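Local coordinates for extracellular solute-binding protein, family 3 (Methylophaga aminisulfidivorans MP, PDB 5SV6), which is of unknown function but has a periplasmic binding protein-like architecture and is probably linked to the methanol dehydrogenase system of this methylotroph, at residues A[124-129]-A[214-219]. Numbering follows the deposited sequence.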
ATOM      1  N   TYR A 124      -5.273  -2.260  10.910  1.00  9.58           N
ATOM      2  CA  TYR A 124      -6.043  -1.195  10.253  1.00 11.77           C
ATOM      3  C   TYR A 124      -6.691  -1.653   8.964  1.00  9.96           C
ATOM      4  O   TYR A 124      -6.403  -2.725   8.454  1.00  9.28           O
ATOM      5  CB  TYR A 124      -5.216   0.077   9.994  1.00  9.32           C
ATOM      6  CG  TYR A 124      -4.083  -0.027   8.973  1.00 10.45           C
ATOM      7  CD1 TYR A 124      -4.137   0.672   7.768  1.00 11.09           C
ATOM      8  CD2 TYR A 124      -2.947  -0.777   9.237  1.00  9.14           C
ATOM      9  CE1 TYR A 124      -3.098   0.597   6.842  1.00  9.54           C
ATOM     10  CE2 TYR A 124      -1.900  -0.852   8.329  1.00  8.70           C
ATOM     11  CZ  TYR A 124      -1.979  -0.161   7.133  1.00 11.45           C
ATOM     12  OH  TYR A 124      -0.929  -0.233   6.238  1.00 11.17           O
ATOM     13  N   LYS A 125      -7.547  -0.797   8.429  1.00 10.06           N
ATOM     14  CA  LYS A 125      -8.155  -1.035   7.132  1.00 10.44           C
ATOM     15  C   LYS A 125      -8.054   0.261   6.330  1.00 10.45           C
ATOM     16  O   LYS A 125      -8.313   1.356   6.846  1.00 10.77           O
ATOM     17  CB  LYS A 125      -9.617  -1.459   7.320  1.00 10.51           C
ATOM     18  CG  LYS A 125     -10.370  -1.868   6.034  1.00  9.89           C
ATOM     19  CD  LYS A 125     -11.829  -2.204   6.383  1.00 12.38           C
ATOM     20  CE  LYS A 125     -12.632  -2.606   5.155  1.00 13.39           C
ATOM     21  NZ  LYS A 125     -13.998  -3.050   5.528  1.00 14.45           N
ATOM     22  N   SER A 126      -7.645   0.155   5.074  1.00 10.20           N
ATOM     23  CA  SER A 126      -7.635   1.338   4.221  1.00  8.75           C
ATOM     24  C   SER A 126      -8.101   0.946   2.830  1.00  8.99           C
ATOM     25  O   SER A 126      -8.576  -0.164   2.627  1.00  7.80           O
ATOM     26  CB  SER A 126      -6.246   1.984   4.194  1.00  8.65           C
ATOM     27  OG  SER A 126      -6.323   3.296   3.670  1.00 10.97           O
ATOM     28  N   GLY A 127      -8.009   1.865   1.882  1.00  9.59           N
ATOM     29  CA  GLY A 127      -8.464   1.565   0.538  1.00 10.42           C
ATOM     30  C   GLY A 127      -7.685   2.283  -0.538  1.00  8.78           C
ATOM     31  O   GLY A 127      -6.913   3.202  -0.255  1.00  9.08           O
ATOM     32  N   TYR A 128      -7.876   1.831  -1.773  1.00  8.71           N
ATOM     33  CA  TYR A 128      -7.403   2.541  -2.951  1.00  8.90           C
ATOM     34  C   TYR A 128      -8.208   3.827  -3.030  1.00  8.99           C
ATOM     35  O   TYR A 128      -9.350   3.862  -2.589  1.00  8.67           O
ATOM     36  CB  TYR A 128      -7.601   1.673  -4.209  1.00  9.61           C
ATOM     37  CG  TYR A 128      -6.552   0.597  -4.291  1.00  9.49           C
ATOM     38  CD1 TYR A 128      -6.668  -0.568  -3.549  1.00 11.57           C
ATOM     39  CD2 TYR A 128      -5.412   0.771  -5.068  1.00 11.74           C
ATOM     40  CE1 TYR A 128      -5.684  -1.535  -3.581  1.00 11.49           C
ATOM     41  CE2 TYR A 128      -4.430  -0.190  -5.114  1.00 10.99           C
ATOM     42  CZ  TYR A 128      -4.568  -1.339  -4.366  1.00 13.81           C
ATOM     43  OH  TYR A 128      -3.584  -2.302  -4.406  1.00 13.80           O
ATOM     44  N   ALA A 129      -7.603   4.882  -3.568  1.00  8.61           N
ATOM     45  CA  ALA A 129      -8.242   6.198  -3.585  1.00  9.56           C
ATOM     46  C   ALA A 129      -7.974   6.959  -4.879  1.00  8.62           C
ATOM     47  O   ALA A 129      -6.885   6.865  -5.442  1.00  8.53           O
ATOM     48  CB  ALA A 129      -7.773   7.040  -2.388  1.00  8.38           C
ATOM     49  N   ILE A 214      -4.637   5.006  -6.320  1.00  8.76           N
ATOM     50  CA  ILE A 214      -3.467   4.481  -5.617  1.00 10.76           C
ATOM     51  C   ILE A 214      -3.900   3.969  -4.259  1.00  8.86           C
ATOM     52  O   ILE A 214      -4.785   4.550  -3.637  1.00  8.22           O
ATOM     53  CB  ILE A 214      -2.420   5.613  -5.342  1.00  9.79           C
ATOM     54  CG1 ILE A 214      -2.077   6.371  -6.616  1.00 13.95           C
ATOM     55  CG2 ILE A 214      -1.139   5.067  -4.704  1.00 12.77           C
ATOM     56  CD1 ILE A 214      -1.523   5.459  -7.681  1.00 13.01           C
ATOM     57  N   TRP A 215      -3.269   2.893  -3.795  1.00  9.09           N
ATOM     58  CA  TRP A 215      -3.455   2.409  -2.428  1.00  9.54           C
ATOM     59  C   TRP A 215      -3.113   3.550  -1.464  1.00  9.13           C
ATOM     60  O   TRP A 215      -1.995   4.052  -1.461  1.00 10.22           O
ATOM     61  CB  TRP A 215      -2.548   1.186  -2.188  1.00 10.23           C
ATOM     62  CG  TRP A 215      -2.511   0.630  -0.791  1.00 10.31           C
ATOM     63  CD1 TRP A 215      -1.408   0.511   0.012  1.00 10.73           C
ATOM     64  CD2 TRP A 215      -3.604   0.067  -0.053  1.00 11.11           C
ATOM     65  NE1 TRP A 215      -1.749  -0.087   1.201  1.00 10.72           N
ATOM     66  CE2 TRP A 215      -3.093  -0.357   1.194  1.00 10.53           C
ATOM     67  CE3 TRP A 215      -4.963  -0.112  -0.318  1.00  9.41           C
ATOM     68  CZ2 TRP A 215      -3.898  -0.934   2.175  1.00 10.01           C
ATOM     69  CZ3 TRP A 215      -5.759  -0.694   0.653  1.00  9.92           C
ATOM     70  CH2 TRP A 215      -5.224  -1.100   1.884  1.00 10.11           C
ATOM     71  N   ALA A 216      -4.085   3.966  -0.661  1.00  7.93           N
ATOM     72  CA  ALA A 216      -3.938   5.206   0.112  1.00  8.79           C
ATOM     73  C   ALA A 216      -2.724   5.272   1.058  1.00  8.60           C
ATOM     74  O   ALA A 216      -2.063   6.301   1.124  1.00  8.66           O
ATOM     75  CB  ALA A 216      -5.244   5.576   0.834  1.00  9.47           C
ATOM     76  N   PRO A 217      -2.415   4.181   1.780  1.00  9.98           N
ATOM     77  CA  PRO A 217      -1.213   4.265   2.625  1.00  8.97           C
ATOM     78  C   PRO A 217       0.084   4.592   1.862  1.00 10.94           C
ATOM     79  O   PRO A 217       0.986   5.208   2.441  1.00 11.03           O
ATOM     80  CB  PRO A 217      -1.147   2.871   3.265  1.00  7.63           C
ATOM     81  CG  PRO A 217      -2.585   2.472   3.372  1.00 10.22           C
ATOM     82  CD  PRO A 217      -3.210   2.974   2.084  1.00  9.98           C
ATOM     83  N   GLU A 218       0.163   4.198   0.594  1.00 10.42           N
ATOM     84  CA  GLU A 218       1.323   4.486  -0.263  1.00 12.60           C
ATOM     85  C   GLU A 218       1.399   5.948  -0.671  1.00 10.76           C
ATOM     86  O   GLU A 218       2.479   6.468  -0.940  1.00 12.59           O
ATOM     87  CB  GLU A 218       1.222   3.686  -1.559  1.00 13.77           C
ATOM     88  CG  GLU A 218       2.123   2.524  -1.637  1.00 19.53           C
ATOM     89  CD  GLU A 218       1.687   1.536  -2.692  1.00 18.42           C
ATOM     90  OE1 GLU A 218       1.199   1.968  -3.770  1.00 23.48           O
ATOM     91  OE2 GLU A 218       1.814   0.327  -2.425  1.00 21.74           O
ATOM     92  N   ALA A 219       0.240   6.592  -0.776  1.00  8.67           N
ATOM     93  CA  ALA A 219       0.170   7.924  -1.356  1.00 11.27           C
ATOM     94  C   ALA A 219       0.064   9.029  -0.318  1.00 11.33           C
ATOM     95  O   ALA A 219       0.420  10.166  -0.602  1.00 10.34           O
ATOM     96  CB  ALA A 219      -0.992   8.022  -2.333  1.00 11.24           C
TER
HETATM   97  O   HOH W   1      -0.494  -0.651   3.659  1.00 13.62           O
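W215 reaches from the end of one strand back along its antiparallel neighbour, and its indole meets that strand residue by residue. Its CB lies over the face of the Y128 ring, 4.0 Å from the centroid, a CH-pi contact. The six-membered ring runs along 124-129 because chi1 of 174° sets CG opposite the backbone N: CE3 sits 3.6 Å from Y128 CE1, the two ring planes inclined at 53°. CZ3 then comes to rest 3.5 Å from G127 CA, and CH2 passes S126 O. On the pyrrole side, NE1 donates to a water in the indole plane that also bonds Y124 OH, so one water bridges the indole N-H and the tyrosine hydroxyl, both on buried residues.

The site lies where the long strand 118-133 pairs with 211-215, inside the two-lobed fold of solute-binding proteins, and where the latter strand turns into helix 216-224. A129 and I214 form a hydrogen-bonded pair with two backbone bonds; a third, from A216 N to G127 O (3.0 Å), extends the hydrogen bonding past W215, where the chain turns toward the helix. P217 suits this first turn, which asks no N-H of it; its CD lies over one face of the indole, and its CG meets the edge of the Y124 ring, 4.0 Å from Y124 CE1. S126 is small enough to sit beside that proline, S126 OG 3.5 Å from P217 CD, while its hydroxyl bonds P289 O near the C-terminus.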